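PDB 4B4H: beta-1,4-exocellulase from Thermobifida fusca, which probably hydrolyses beta-1,4-glycosidic bonds of cellulose to release cellobiose from chain ends, this chain being the family 6 catalytic domain of a longer protein. Local coordinates for residues V216-F222 with F278-M284; L263-Q267 with A343-Y349; N5-A10 with L127-A131; L59-E64 with I117-F121. All coordinates share one frame; numbering follows the deposited sequence. Where two conformers were deposited one is given.

Contact 1: V216-F222 with F278-M284; sequences VDYVHGF and FRSDIGM
Gly221 and Phe222 pair in parallel with Gly283 and Met284 where strands 221-224 and 283-287 start together in the central sheet of the family 6 alpha/beta barrel. The pairing is loose: Gly283 N reaches His220 O over 3.5 Å and Phe222 N reaches Gly283 O over 3.4 Å, both weak bonds. Much of the grip comes from Phe278. Its ring receives Val216 CG1 over one face and the edge of Phe222 over the opposite face in a T-shaped pair, centroids 5.0 Å apart and planes at 80°; Val219 CG2 lies at the rim, 3.9 Å from Phe278 CE1. Ile282 CD1 meets the edge of Phe222, and Met284 folds back through bends at its second and third torsions to lay CE 3.6 Å from Phe222 CB. An alanine replacing Phe278 is likely to leave the Phe222 edge without its aromatic face and open a gap beside Val216. Towards the surface, Arg279 makes two salt bridges: NH1 meets Asp217 OD1 (2.8 Å) on the anti side of the carboxylate, tilted out of its plane, and NE reaches the syn lone pair of Asp281 OD1 (3.1 Å). A water joins Val216 O to Arg279 N. Asp281 belongs with Asp4 to a calcium site seen in this protein, empty here; the arginine probably offsets some of the negative charge there, and its two bonds probably hold the guanidinium from turning.

Contact 2: L263-Q267 with A343-Y349; sequences LSFVQ and APGVDAY
Leu263, on the first turn of helix 262-276, rests its CD1 methyl against both Ala343 and Val346, 3.7 Å from Ala343 CB and 3.7 Å from Val346 CG2. With CG opposite the backbone N (chi1 -178°), the leucine reaches across to the loop, and its other methyl, CD2, lies 4.2 Å from Tyr349 OH. One turn further along, Val266 touches more lightly: its CG2 lies 4.2 Å from Val346 CG2, the two side chains meeting at about a right angle, and the same valine packs on Met284 of the adjoining strand. Gln267 supplies the polar link. Its chain runs extended beyond CG and carries NE2 to Pro344 O, a bond of 2.8 Å and 162° at the hydrogen that arrives in the carbonyl plane on a lone pair. Gln267 NE2 also lies near the proline ring, 3.4 Å from Pro344 CB. Pro344 O belongs to the central peptide of the type II turn Ala343-Val346, in which Gly345 takes a positive phi; the turn's own bond, Val346 N to Ala343 O, uses a different carbonyl. The helix, roughly antiparallel to strand 346-349, thus covers the start of the strand with aliphatic groups while its glutamine grips the turn. This single, well-aimed bond probably fixes the orientation of the central peptide, and the methyl contacts set the spacing.

Contact 3: N5-A10 with L127-A131; sequences NPFEGA and LRIVA
Arg128 reaches from strand 127-133 to the N-terminal loop and, with Val130 and Pro6, buries most of the surface here. A single nitrogen, Arg128 NH1, donates to two backbone carbonyls: Glu8 O at 2.8 Å, lying in the guanidinium plane, and Pro6 O at 3.1 Å, where the donor stands well above the carbonyl plane. A bend at the second torsion (139°) directs the chain to this spot, and Ala10 CB comes within 3.5 Å of Arg128 NH1. A methionine in place of Arg128 would probably leave Glu8 O without this donor and the loop less firmly tied to the strand, although Pro6 O would keep its bond from Thr76. Two residues along, Val130 points to the same side of the strand and puts CG2 3.7 Å from Pro6 CG and 3.7 Å from Phe7 CZ, filling the angle between ring and proline. The loop is braced by an Asx turn, Phe7 N to Asn5 OD1. A type I turn (Asn5-Glu8) and a type II turn (Phe7-Ala10) overlap at Phe7 and Glu8, and Pro6 and Phe7 also pack on strands 180-185 and 346-350, consistent with a loop that covers the N-terminal ends of the strands in the family 6 alpha/beta barrel.

Contact 4: L59-E64 with I117-F121; sequences LRDHLE and IMWDF
Leu63 and Phe121 make the closest fit between the two helices: the flat phenyl ring lies against the base of the leucine, with Leu63 CB over the centre of its face, 3.6 Å from the ring centroid and 10° off the normal. Leu63 CD1 continues over the same ring, 3.6 Å from Phe121 CD1. The ring's far end reaches the other helix's backbone, where Phe121 CZ lies 3.9 Å from Arg60 O, and Glu64 CG closes its edge in the ring plane, 3.8 Å from Phe121 CZ. One turn back, Ile117 is the opposing bump. Its CG2, set opposite the backbone N by chi1 of -62°, enters the hollow lined by Leu59, Arg60 and Leu63, meeting Leu63 CD1 at 3.7 Å and Leu59 CG at 4.0 Å. Leu63 CD1 in turn lies against Ile117 CG2 and the Phe121 ring together. Leu59 and Ile117 lie alongside each other, pointing opposite ways, and Leu59 CD2 meets Met118 CE at 4.0 Å. The axes of segments 59-64 and 117-121 run at 22° and approach to 10.4 Å, with the contact made almost wholly of aliphatic and aromatic carbon. Beneath, Leu59, Leu63 and Met118 rest on strands 75-81 and 127-133. Helices 59-70 and 103-121 each lead into one of these adjacent parallel strands, the layering of neighbouring helices around an alpha/beta barrel.

Contacts 1, 2 and 3 all reach the central sheet, whereas contact 4 joins two helices of the outer layer. Contacts 1 and 2 involve adjacent strands, 283-287 and 346-350: Met284 N probably bonds to Gly345 O, and Met284 CE packs on Val266 O. The loop of contact 3 meets both, with Asn5 ND2 probably bonded to Asp347 O, Phe7 against Ala348 and Pro6 against His220. Contact 4 rests on the opposite side of strand 127-133, where Ile129 touches Met118 and Leu63. Every contact is partly buried, but the chemistry differs: contact 1 joins an aromatic interior to surface salt bridges, contacts 2 and 3 fix turns through side-chain-to-carbonyl bonds, and contact 4 relies on apolar fit.

Contact 1: V216-F222 with F278-M284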
loop_
_atom_site.group_PDB
_atom_site.type_symbol
_atom_site.label_atom_id
_atom_site.label_comp_id
_atom_site.label_asym_id
_atom_site.label_seq_id
_atom_site.Cartn_x
_atom_site.Cartn_y
_atom_site.Cartn_z
ATOM N N VAL A 216 1.238 -12.911 17.445
ATOM C CA VAL A 216 0.365 -11.744 17.180
ATOM C C VAL A 216 0.801 -10.508 17.960
ATOM O O VAL A 216 0.506 -9.390 17.569
ATOM C CB VAL A 216 -1.138 -12.053 17.428
ATOM C CG1 VAL A 216 -1.603 -13.210 16.545
ATOM C CG2 VAL A 216 -1.430 -12.315 18.911
ATOM N N ASP A 217 1.522 -10.719 19.057
ATOM C CA ASP A 217 2.051 -9.626 19.873
ATOM C C ASP A 217 3.141 -8.786 19.176
ATOM O O ASP A 217 3.565 -7.748 19.701
ATOM C CB ASP A 217 2.530 -10.188 21.215
ATOM C CG ASP A 217 1.362 -10.602 22.127
ATOM O OD1 ASP A 217 0.459 -9.778 22.357
ATOM O OD2 ASP A 217 1.336 -11.748 22.623
ATOM N N TYR A 218 3.590 -9.232 17.993
ATOM C CA TYR A 218 4.501 -8.431 17.164
ATOM C C TYR A 218 3.784 -7.679 16.032
ATOM O O TYR A 218 4.426 -7.017 15.212
ATOM C CB TYR A 218 5.632 -9.296 16.594
ATOM C CG TYR A 218 6.467 -9.963 17.654
ATOM C CD1 TYR A 218 7.003 -9.236 18.725
ATOM C CD2 TYR A 218 6.706 -11.326 17.595
ATOM C CE1 TYR A 218 7.763 -9.869 19.695
ATOM C CE2 TYR A 218 7.462 -11.969 18.558
ATOM C CZ TYR A 218 7.989 -11.237 19.604
ATOM O OH TYR A 218 8.723 -11.897 20.557
ATOM N N VAL A 219 2.457 -7.790 15.982
ATOM C CA VAL A 219 1.675 -7.063 14.980
ATOM C C VAL A 219 0.870 -5.967 15.651
ATOM O O VAL A 219 0.036 -6.240 16.515
ATOM C CB VAL A 219 0.738 -8.000 14.192
ATOM C CG1 VAL A 219 -0.018 -7.219 13.113
ATOM C CG2 VAL A 219 1.550 -9.106 13.536
ATOM N N HIS A 220 1.138 -4.728 15.243
ATOM C CA HIS A 220 0.479 -3.587 15.841
ATOM C C HIS A 220 -0.758 -3.233 15.076
ATOM O O HIS A 220 -1.661 -2.566 15.609
ATOM C CB HIS A 220 1.423 -2.388 15.905
ATOM C CG HIS A 220 1.064 -1.409 16.994
ATOM N ND1 HIS A 220 1.375 -1.617 18.287
ATOM C CD2 HIS A 220 0.356 -0.215 16.948
ATOM C CE1 HIS A 220 0.902 -0.605 19.029
ATOM N NE2 HIS A 220 0.279 0.254 18.213
ATOM N N GLY A 221 -0.819 -3.681 13.824
ATOM C CA GLY A 221 -1.957 -3.397 12.983
ATOM C C GLY A 221 -1.759 -3.827 11.559
ATOM O O GLY A 221 -0.872 -4.633 11.269
ATOM N N PHE A 222 -2.620 -3.294 10.704
ATOM C CA PHE A 222 -2.636 -3.612 9.290
ATOM C C PHE A 222 -2.780 -2.334 8.470
ATOM O O PHE A 222 -3.345 -1.359 8.926
ATOM C CB PHE A 222 -3.770 -4.605 8.993
ATOM C CG PHE A 222 -3.585 -5.949 9.656
ATOM C CD1 PHE A 222 -3.931 -6.153 10.991
ATOM C CD2 PHE A 222 -3.032 -7.004 8.943
ATOM C CE1 PHE A 222 -3.741 -7.390 11.602
ATOM C CE2 PHE A 222 -2.838 -8.235 9.549
ATOM C CZ PHE A 222 -3.188 -8.427 10.867
ATOM N N PHE A 278 -5.788 -11.979 16.787
ATOM C CA PHE A 278 -4.909 -10.816 16.892
ATOM C C PHE A 278 -5.309 -9.976 18.109
ATOM O O PHE A 278 -6.410 -10.137 18.652
ATOM C CB PHE A 278 -4.960 -9.983 15.607
ATOM C CG PHE A 278 -4.123 -10.545 14.494
ATOM C CD1 PHE A 278 -2.779 -10.202 14.384
ATOM C CD2 PHE A 278 -4.666 -11.424 13.563
ATOM C CE1 PHE A 278 -1.991 -10.718 13.374
ATOM C CE2 PHE A 278 -3.881 -11.955 12.546
ATOM C CZ PHE A 278 -2.547 -11.592 12.447
ATOM N N ARG A 279 -4.411 -9.086 18.531
ATOM C CA ARG A 279 -4.633 -8.264 19.725
ATOM C C ARG A 279 -5.845 -7.356 19.568
ATOM O O ARG A 279 -6.066 -6.803 18.489
ATOM C CB ARG A 279 -3.395 -7.420 20.017
ATOM C CG ARG A 279 -2.158 -8.226 20.391
ATOM C CD ARG A 279 -1.053 -7.284 20.846
ATOM N NE ARG A 279 -1.555 -6.367 21.867
ATOM C CZ ARG A 279 -1.252 -6.444 23.158
ATOM N NH1 ARG A 279 -0.426 -7.383 23.601
ATOM N NH2 ARG A 279 -1.770 -5.574 24.011
ATOM N N SER A 280 -6.606 -7.193 20.655
ATOM C CA SER A 280 -7.865 -6.432 20.651
ATOM C C SER A 280 -7.672 -4.962 20.284
ATOM O O SER A 280 -8.609 -4.298 19.828
ATOM C CB SER A 280 -8.561 -6.531 22.022
ATOM O OG SER A 280 -8.340 -5.351 22.795
ATOM N N ASP A 281 -6.458 -4.463 20.499
ATOM C CA ASP A 281 -6.131 -3.064 20.263
ATOM C C ASP A 281 -5.394 -2.813 18.935
ATOM O O ASP A 281 -4.717 -1.796 18.789
ATOM C CB ASP A 281 -5.341 -2.492 21.447
ATOM C CG ASP A 281 -4.026 -3.217 21.683
ATOM O OD1 ASP A 281 -3.989 -4.451 21.505
ATOM O OD2 ASP A 281 -3.035 -2.552 22.046
ATOM N N ILE A 282 -5.532 -3.712 17.961
ATOM C CA ILE A 282 -4.974 -3.407 16.632
ATOM C C ILE A 282 -5.677 -2.192 16.022
ATOM O O ILE A 282 -6.889 -2.011 16.176
ATOM C CB ILE A 282 -4.906 -4.603 15.625
ATOM C CG1 ILE A 282 -6.249 -5.329 15.457
ATOM C CG2 ILE A 282 -3.785 -5.581 15.989
ATOM C CD1 ILE A 282 -6.246 -6.308 14.290
ATOM N N GLY A 283 -4.890 -1.330 15.390
ATOM C CA GLY A 283 -5.422 -0.215 14.603
ATOM C C GLY A 283 -5.106 -0.436 13.135
ATOM O O GLY A 283 -4.149 -1.143 12.785
ATOM N N MET A 284 -5.905 0.167 12.270
ATOM C CA MET A 284 -5.712 0.015 10.827
ATOM C C MET A 284 -5.181 1.310 10.208
ATOM O O MET A 284 -5.492 2.390 10.669
ATOM C CB MET A 284 -7.023 -0.392 10.129
ATOM C CG MET A 284 -7.765 -1.577 10.747
ATOM S SD MET A 284 -6.840 -3.130 10.766
ATOM C CE MET A 284 -7.297 -3.762 9.153
HETATM O O HOH W 1 -1.962 -8.495 16.960
#

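Contact 2: L263-Q267 with A343-Y349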
loop_
_atom_site.group_PDB
_atom_site.type_symbol
_atom_site.label_atom_id
_atom_site.label_comp_id
_atom_site.label_asym_id
_atom_site.label_seq_id
_atom_site.Cartn_x
_atom_site.Cartn_y
_atom_site.Cartn_z
ATOM N N LEU A 263 -12.511 2.010 3.727
ATOM C CA LEU A 263 -12.843 2.162 5.124
ATOM C C LEU A 263 -13.769 1.052 5.617
ATOM O O LEU A 263 -13.509 0.446 6.667
ATOM C CB LEU A 263 -13.424 3.544 5.411
ATOM C CG LEU A 263 -13.751 3.782 6.889
ATOM C CD1 LEU A 263 -12.527 3.729 7.781
ATOM C CD2 LEU A 263 -14.470 5.110 7.073
ATOM N N SER A 264 -14.836 0.774 4.862
ATOM C CA SER A 264 -15.731 -0.317 5.223
ATOM C C SER A 264 -14.938 -1.605 5.360
ATOM O O SER A 264 -15.125 -2.364 6.300
ATOM C CB SER A 264 -16.821 -0.496 4.172
ATOM O OG SER A 264 -16.256 -0.758 2.900
ATOM N N PHE A 265 -14.040 -1.816 4.400
ATOM C CA PHE A 265 -13.195 -2.995 4.320
ATOM C C PHE A 265 -12.284 -3.177 5.543
ATOM O O PHE A 265 -12.374 -4.195 6.238
ATOM C CB PHE A 265 -12.407 -2.963 3.001
ATOM C CG PHE A 265 -11.292 -3.980 2.910
ATOM C CD1 PHE A 265 -11.561 -5.345 2.858
ATOM C CD2 PHE A 265 -9.965 -3.559 2.876
ATOM C CE1 PHE A 265 -10.526 -6.263 2.750
ATOM C CE2 PHE A 265 -8.929 -4.470 2.781
ATOM C CZ PHE A 265 -9.208 -5.823 2.725
ATOM N N VAL A 266 -11.398 -2.220 5.806
ATOM C CA VAL A 266 -10.490 -2.366 6.972
ATOM C C VAL A 266 -11.221 -2.464 8.322
ATOM O O VAL A 266 -10.725 -3.109 9.243
ATOM C CB VAL A 266 -9.351 -1.304 7.039
ATOM C CG1 VAL A 266 -8.507 -1.365 5.772
ATOM C CG2 VAL A 266 -9.900 0.096 7.280
ATOM N N GLN A 267 -12.400 -1.858 8.427
ATOM C CA GLN A 267 -13.163 -1.987 9.677
ATOM C C GLN A 267 -13.673 -3.407 9.893
ATOM O O GLN A 267 -13.541 -3.952 10.988
ATOM C CB GLN A 267 -14.277 -0.953 9.794
ATOM C CG GLN A 267 -13.760 0.452 10.051
ATOM C CD GLN A 267 -14.882 1.469 10.110
ATOM O OE1 GLN A 267 -15.912 1.301 9.449
ATOM N NE2 GLN A 267 -14.704 2.509 10.907
ATOM N N ALA A 343 -11.353 7.643 11.979
ATOM C CA ALA A 343 -12.539 6.793 11.949
ATOM C C ALA A 343 -12.358 5.635 12.923
ATOM O O ALA A 343 -11.230 5.313 13.251
ATOM C CB ALA A 343 -12.740 6.258 10.532
ATOM N N PRO A 344 -13.464 5.013 13.386
ATOM C CA PRO A 344 -13.381 3.843 14.269
ATOM C C PRO A 344 -12.377 2.784 13.770
ATOM O O PRO A 344 -12.498 2.301 12.639
ATOM C CB PRO A 344 -14.813 3.293 14.251
ATOM C CG PRO A 344 -15.665 4.506 14.034
ATOM C CD PRO A 344 -14.858 5.500 13.244
ATOM N N GLY A 345 -11.389 2.465 14.606
ATOM C CA GLY A 345 -10.438 1.387 14.305
ATOM C C GLY A 345 -9.261 1.698 13.403
ATOM O O GLY A 345 -8.417 0.831 13.188
ATOM N N VAL A 346 -9.205 2.927 12.883
ATOM C CA VAL A 346 -8.122 3.404 12.036
ATOM C C VAL A 346 -7.160 4.287 12.858
ATOM O O VAL A 346 -7.568 5.300 13.426
ATOM C CB VAL A 346 -8.669 4.169 10.806
ATOM C CG1 VAL A 346 -7.553 4.744 9.951
ATOM C CG2 VAL A 346 -9.596 3.285 9.989
ATOM N N ASP A 347 -5.903 3.868 12.983
ATOM C CA ASP A 347 -4.856 4.658 13.643
ATOM C C ASP A 347 -4.538 5.951 12.895
ATOM O O ASP A 347 -4.181 6.957 13.509
ATOM C CB ASP A 347 -3.546 3.853 13.804
ATOM C CG ASP A 347 -3.601 2.813 14.910
ATOM O OD1 ASP A 347 -4.513 2.842 15.757
ATOM O OD2 ASP A 347 -2.703 1.937 14.945
ATOM N N ALA A 348 -4.638 5.911 11.567
ATOM C CA ALA A 348 -4.313 7.041 10.724
ATOM C C ALA A 348 -4.594 6.777 9.260
ATOM O O ALA A 348 -4.601 5.625 8.797
ATOM C CB ALA A 348 -2.850 7.401 10.883
ATOM N N TYR A 349 -4.836 7.871 8.549
ATOM C CA TYR A 349 -4.597 7.888 7.119
ATOM C C TYR A 349 -3.162 8.339 6.909
ATOM O O TYR A 349 -2.715 9.298 7.526
ATOM C CB TYR A 349 -5.575 8.816 6.395
ATOM C CG TYR A 349 -7.046 8.447 6.523
ATOM C CD1 TYR A 349 -7.469 7.136 6.771
ATOM C CD2 TYR A 349 -8.030 9.427 6.350
ATOM C CE1 TYR A 349 -8.823 6.825 6.876
ATOM C CE2 TYR A 349 -9.373 9.124 6.437
ATOM C CZ TYR A 349 -9.775 7.840 6.709
ATOM O OH TYR A 349 -11.125 7.584 6.798
#

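Contact 3: N5-A10 with L127-A131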
loop_
_atom_site.group_PDB
_atom_site.type_symbol
_atom_site.label_atom_id
_atom_site.label_comp_id
_atom_site.label_asym_id
_atom_site.label_seq_id
_atom_site.Cartn_x
_atom_site.Cartn_y
_atom_site.Cartn_z
ATOM N N ASN A 5 -1.266 4.121 19.685
ATOM C CA ASN A 5 -1.335 4.630 18.331
ATOM C C ASN A 5 -0.091 5.466 18.108
ATOM O O ASN A 5 0.045 6.543 18.676
ATOM C CB ASN A 5 -2.588 5.491 18.156
ATOM C CG ASN A 5 -2.761 5.999 16.737
ATOM O OD1 ASN A 5 -1.841 5.915 15.906
ATOM N ND2 ASN A 5 -3.936 6.544 16.457
ATOM N N PRO A 6 0.852 4.960 17.308
ATOM C CA PRO A 6 2.108 5.705 17.209
ATOM C C PRO A 6 1.968 7.076 16.553
ATOM O O PRO A 6 2.846 7.918 16.710
ATOM C CB PRO A 6 3.004 4.795 16.357
ATOM C CG PRO A 6 2.066 3.833 15.678
ATOM C CD PRO A 6 0.920 3.658 16.617
ATOM N N PHE A 7 0.881 7.288 15.814
ATOM C CA PHE A 7 0.601 8.566 15.166
ATOM C C PHE A 7 -0.028 9.591 16.112
ATOM O O PHE A 7 -0.020 10.792 15.830
ATOM C CB PHE A 7 -0.289 8.336 13.935
ATOM C CG PHE A 7 0.376 7.516 12.875
ATOM C CD1 PHE A 7 1.189 8.114 11.909
ATOM C CD2 PHE A 7 0.205 6.132 12.848
ATOM C CE1 PHE A 7 1.811 7.343 10.930
ATOM C CE2 PHE A 7 0.834 5.359 11.878
ATOM C CZ PHE A 7 1.632 5.965 10.921
ATOM N N GLU A 8 -0.550 9.110 17.235
ATOM C CA GLU A 8 -1.234 9.966 18.207
ATOM C C GLU A 8 -0.226 10.841 18.974
ATOM O O GLU A 8 0.757 10.329 19.518
ATOM C CB GLU A 8 -2.070 9.108 19.146
ATOM C CG GLU A 8 -2.822 9.869 20.218
ATOM C CD GLU A 8 -3.825 8.993 20.942
ATOM O OE1 GLU A 8 -3.571 7.787 21.115
ATOM O OE2 GLU A 8 -4.873 9.519 21.354
ATOM N N GLY A 9 -0.463 12.154 18.974
ATOM C CA GLY A 9 0.406 13.113 19.667
ATOM C C GLY A 9 1.848 13.151 19.189
ATOM O O GLY A 9 2.765 13.429 19.967
ATOM N N ALA A 10 2.052 12.854 17.912
ATOM C CA ALA A 10 3.375 12.838 17.319
ATOM C C ALA A 10 3.451 13.777 16.123
ATOM O O ALA A 10 2.481 13.918 15.381
ATOM C CB ALA A 10 3.732 11.419 16.895
ATOM N N LEU A 127 10.999 8.663 19.409
ATOM C CA LEU A 127 10.929 8.297 17.996
ATOM C C LEU A 127 10.072 7.051 17.824
ATOM O O LEU A 127 10.295 6.041 18.489
ATOM C CB LEU A 127 12.319 8.055 17.398
ATOM C CG LEU A 127 12.368 7.707 15.907
ATOM C CD1 LEU A 127 11.864 8.855 15.051
ATOM C CD2 LEU A 127 13.771 7.286 15.520
ATOM N N ARG A 128 9.102 7.127 16.919
ATOM C CA ARG A 128 8.228 5.993 16.637
ATOM C C ARG A 128 8.496 5.585 15.199
ATOM O O ARG A 128 8.402 6.417 14.289
ATOM C CB ARG A 128 6.768 6.402 16.861
ATOM C CG ARG A 128 6.404 6.575 18.329
ATOM C CD ARG A 128 5.528 7.790 18.506
ATOM N NE ARG A 128 5.316 8.118 19.913
ATOM C CZ ARG A 128 4.239 8.755 20.362
ATOM N NH1 ARG A 128 3.273 9.107 19.514
ATOM N NH2 ARG A 128 4.118 9.038 21.652
ATOM N N ILE A 129 8.907 4.330 15.002
ATOM C CA ILE A 129 9.151 3.819 13.665
ATOM C C ILE A 129 7.978 2.914 13.343
ATOM O O ILE A 129 7.823 1.876 13.960
ATOM C CB ILE A 129 10.464 3.012 13.586
ATOM C CG1 ILE A 129 11.654 3.860 14.057
ATOM C CG2 ILE A 129 10.731 2.505 12.172
ATOM C CD1 ILE A 129 12.977 3.118 14.050
ATOM N N VAL A 130 7.147 3.343 12.395
ATOM C CA VAL A 130 6.051 2.526 11.887
ATOM C C VAL A 130 6.614 1.822 10.654
ATOM O O VAL A 130 7.078 2.492 9.743
ATOM C CB VAL A 130 4.840 3.401 11.497
ATOM C CG1 VAL A 130 3.807 2.588 10.740
ATOM C CG2 VAL A 130 4.216 4.027 12.730
ATOM N N ALA A 131 6.635 0.480 10.692
ATOM C CA ALA A 131 7.186 -0.346 9.618
ATOM C C ALA A 131 6.046 -1.001 8.857
ATOM O O ALA A 131 5.192 -1.689 9.451
ATOM C CB ALA A 131 8.110 -1.404 10.202
#

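Contact 4: L59-E64 with I117-F121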
loop_
_atom_site.group_PDB
_atom_site.type_symbol
_atom_site.label_atom_id
_atom_site.label_comp_id
_atom_site.label_asym_id
_atom_site.label_seq_id
_atom_site.Cartn_x
_atom_site.Cartn_y
_atom_site.Cartn_z
ATOM N N LEU A 59 18.944 4.328 5.564
ATOM C CA LEU A 59 18.031 4.254 6.695
ATOM C C LEU A 59 18.563 5.082 7.859
ATOM O O LEU A 59 17.815 5.871 8.452
ATOM C CB LEU A 59 17.774 2.809 7.137
ATOM C CG LEU A 59 16.785 2.664 8.306
ATOM C CD1 LEU A 59 15.455 3.376 8.076
ATOM C CD2 LEU A 59 16.545 1.202 8.649
ATOM N N ARG A 60 19.851 4.909 8.168
ATOM C CA ARG A 60 20.487 5.636 9.264
ATOM C C ARG A 60 20.344 7.143 9.042
ATOM O O ARG A 60 19.969 7.874 9.948
ATOM C CB ARG A 60 21.961 5.230 9.400
ATOM C CG ARG A 60 22.735 6.058 10.413
ATOM C CD ARG A 60 24.094 5.457 10.722
ATOM N NE ARG A 60 24.884 6.339 11.573
ATOM C CZ ARG A 60 25.504 7.428 11.130
ATOM N NH1 ARG A 60 25.422 7.755 9.848
ATOM N NH2 ARG A 60 26.203 8.188 11.962
ATOM N N ASP A 61 20.628 7.582 7.815
ATOM C CA ASP A 61 20.454 8.983 7.402
ATOM C C ASP A 61 19.040 9.529 7.628
ATOM O O ASP A 61 18.886 10.624 8.180
ATOM C CB ASP A 61 20.834 9.184 5.926
ATOM C CG ASP A 61 22.333 9.255 5.694
ATOM O OD1 ASP A 61 23.075 9.723 6.589
ATOM O OD2 ASP A 61 22.768 8.840 4.589
ATOM N N HIS A 62 18.010 8.790 7.196
ATOM C CA HIS A 62 16.624 9.224 7.436
ATOM C C HIS A 62 16.256 9.228 8.893
ATOM O O HIS A 62 15.480 10.072 9.343
ATOM C CB HIS A 62 15.615 8.350 6.695
ATOM C CG HIS A 62 15.552 8.608 5.211
ATOM N ND1 HIS A 62 14.966 9.709 4.692
ATOM C CD2 HIS A 62 16.009 7.859 4.130
ATOM C CE1 HIS A 62 15.036 9.663 3.348
ATOM N NE2 HIS A 62 15.689 8.538 3.004
ATOM N N LEU A 63 16.770 8.262 9.650
ATOM C CA LEU A 63 16.431 8.183 11.071
ATOM C C LEU A 63 17.036 9.322 11.894
ATOM O O LEU A 63 16.373 9.880 12.778
ATOM C CB LEU A 63 16.809 6.815 11.643
ATOM C CG LEU A 63 16.028 5.636 11.044
ATOM C CD1 LEU A 63 16.572 4.353 11.641
ATOM C CD2 LEU A 63 14.532 5.765 11.285
ATOM N N GLU A 64 18.284 9.661 11.584
ATOM C CA GLU A 64 18.963 10.841 12.128
ATOM C C GLU A 64 18.190 12.120 11.829
ATOM O O GLU A 64 18.043 12.976 12.700
ATOM C CB GLU A 64 20.396 10.933 11.595
ATOM C CG GLU A 64 21.316 9.875 12.185
ATOM C CD GLU A 64 22.784 10.090 11.869
ATOM O OE1 GLU A 64 23.095 10.796 10.889
ATOM O OE2 GLU A 64 23.632 9.528 12.598
ATOM N N ILE A 117 20.069 -1.351 12.577
ATOM C CA ILE A 117 19.956 0.108 12.585
ATOM C C ILE A 117 18.812 0.595 13.483
ATOM O O ILE A 117 18.970 1.553 14.245
ATOM C CB ILE A 117 19.794 0.695 11.172
ATOM C CG1 ILE A 117 21.033 0.381 10.324
ATOM C CG2 ILE A 117 19.532 2.197 11.239
ATOM C CD1 ILE A 117 20.887 0.763 8.866
ATOM N N MET A 118 17.660 -0.069 13.422
ATOM C CA MET A 118 16.535 0.376 14.248
ATOM C C MET A 118 16.827 0.211 15.738
ATOM O O MET A 118 16.419 1.039 16.557
ATOM C CB MET A 118 15.236 -0.314 13.830
ATOM C CG MET A 118 14.855 0.061 12.404
ATOM S SD MET A 118 13.294 -0.655 11.921
ATOM C CE MET A 118 13.036 0.082 10.309
ATOM N N TRP A 119 17.544 -0.851 16.082
ATOM C CA TRP A 119 17.946 -1.062 17.460
ATOM C C TRP A 119 18.726 0.112 17.976
ATOM O O TRP A 119 18.472 0.568 19.080
ATOM C CB TRP A 119 18.741 -2.354 17.613
ATOM C CG TRP A 119 17.902 -3.536 18.017
ATOM C CD1 TRP A 119 17.637 -4.685 17.279
ATOM C CD2 TRP A 119 17.204 -3.732 19.295
ATOM N NE1 TRP A 119 16.834 -5.548 17.980
ATOM C CE2 TRP A 119 16.535 -5.039 19.203
ATOM C CE3 TRP A 119 17.048 -2.975 20.459
ATOM C CZ2 TRP A 119 15.773 -5.543 20.239
ATOM C CZ3 TRP A 119 16.292 -3.505 21.503
ATOM C CH2 TRP A 119 15.660 -4.753 21.392
ATOM N N ASP A 120 19.678 0.625 17.198
ATOM C CA ASP A 120 20.458 1.776 17.648
ATOM C C ASP A 120 19.507 2.865 18.103
ATOM O O ASP A 120 19.637 3.404 19.208
ATOM C CB ASP A 120 21.333 2.335 16.531
ATOM C CG ASP A 120 22.449 1.391 16.125
ATOM O OD1 ASP A 120 22.891 0.568 16.955
ATOM O OD2 ASP A 120 22.882 1.480 14.962
ATOM N N PHE A 121 18.524 3.153 17.255
ATOM C CA PHE A 121 17.608 4.259 17.490
ATOM C C PHE A 121 16.575 4.062 18.613
ATOM O O PHE A 121 15.894 5.008 19.000
ATOM C CB PHE A 121 16.995 4.709 16.156
ATOM C CG PHE A 121 17.993 5.396 15.253
ATOM C CD1 PHE A 121 18.843 4.660 14.422
ATOM C CD2 PHE A 121 18.128 6.786 15.277
ATOM C CE1 PHE A 121 19.777 5.298 13.615
ATOM C CE2 PHE A 121 19.067 7.425 14.482
ATOM C CZ PHE A 121 19.886 6.685 13.638
#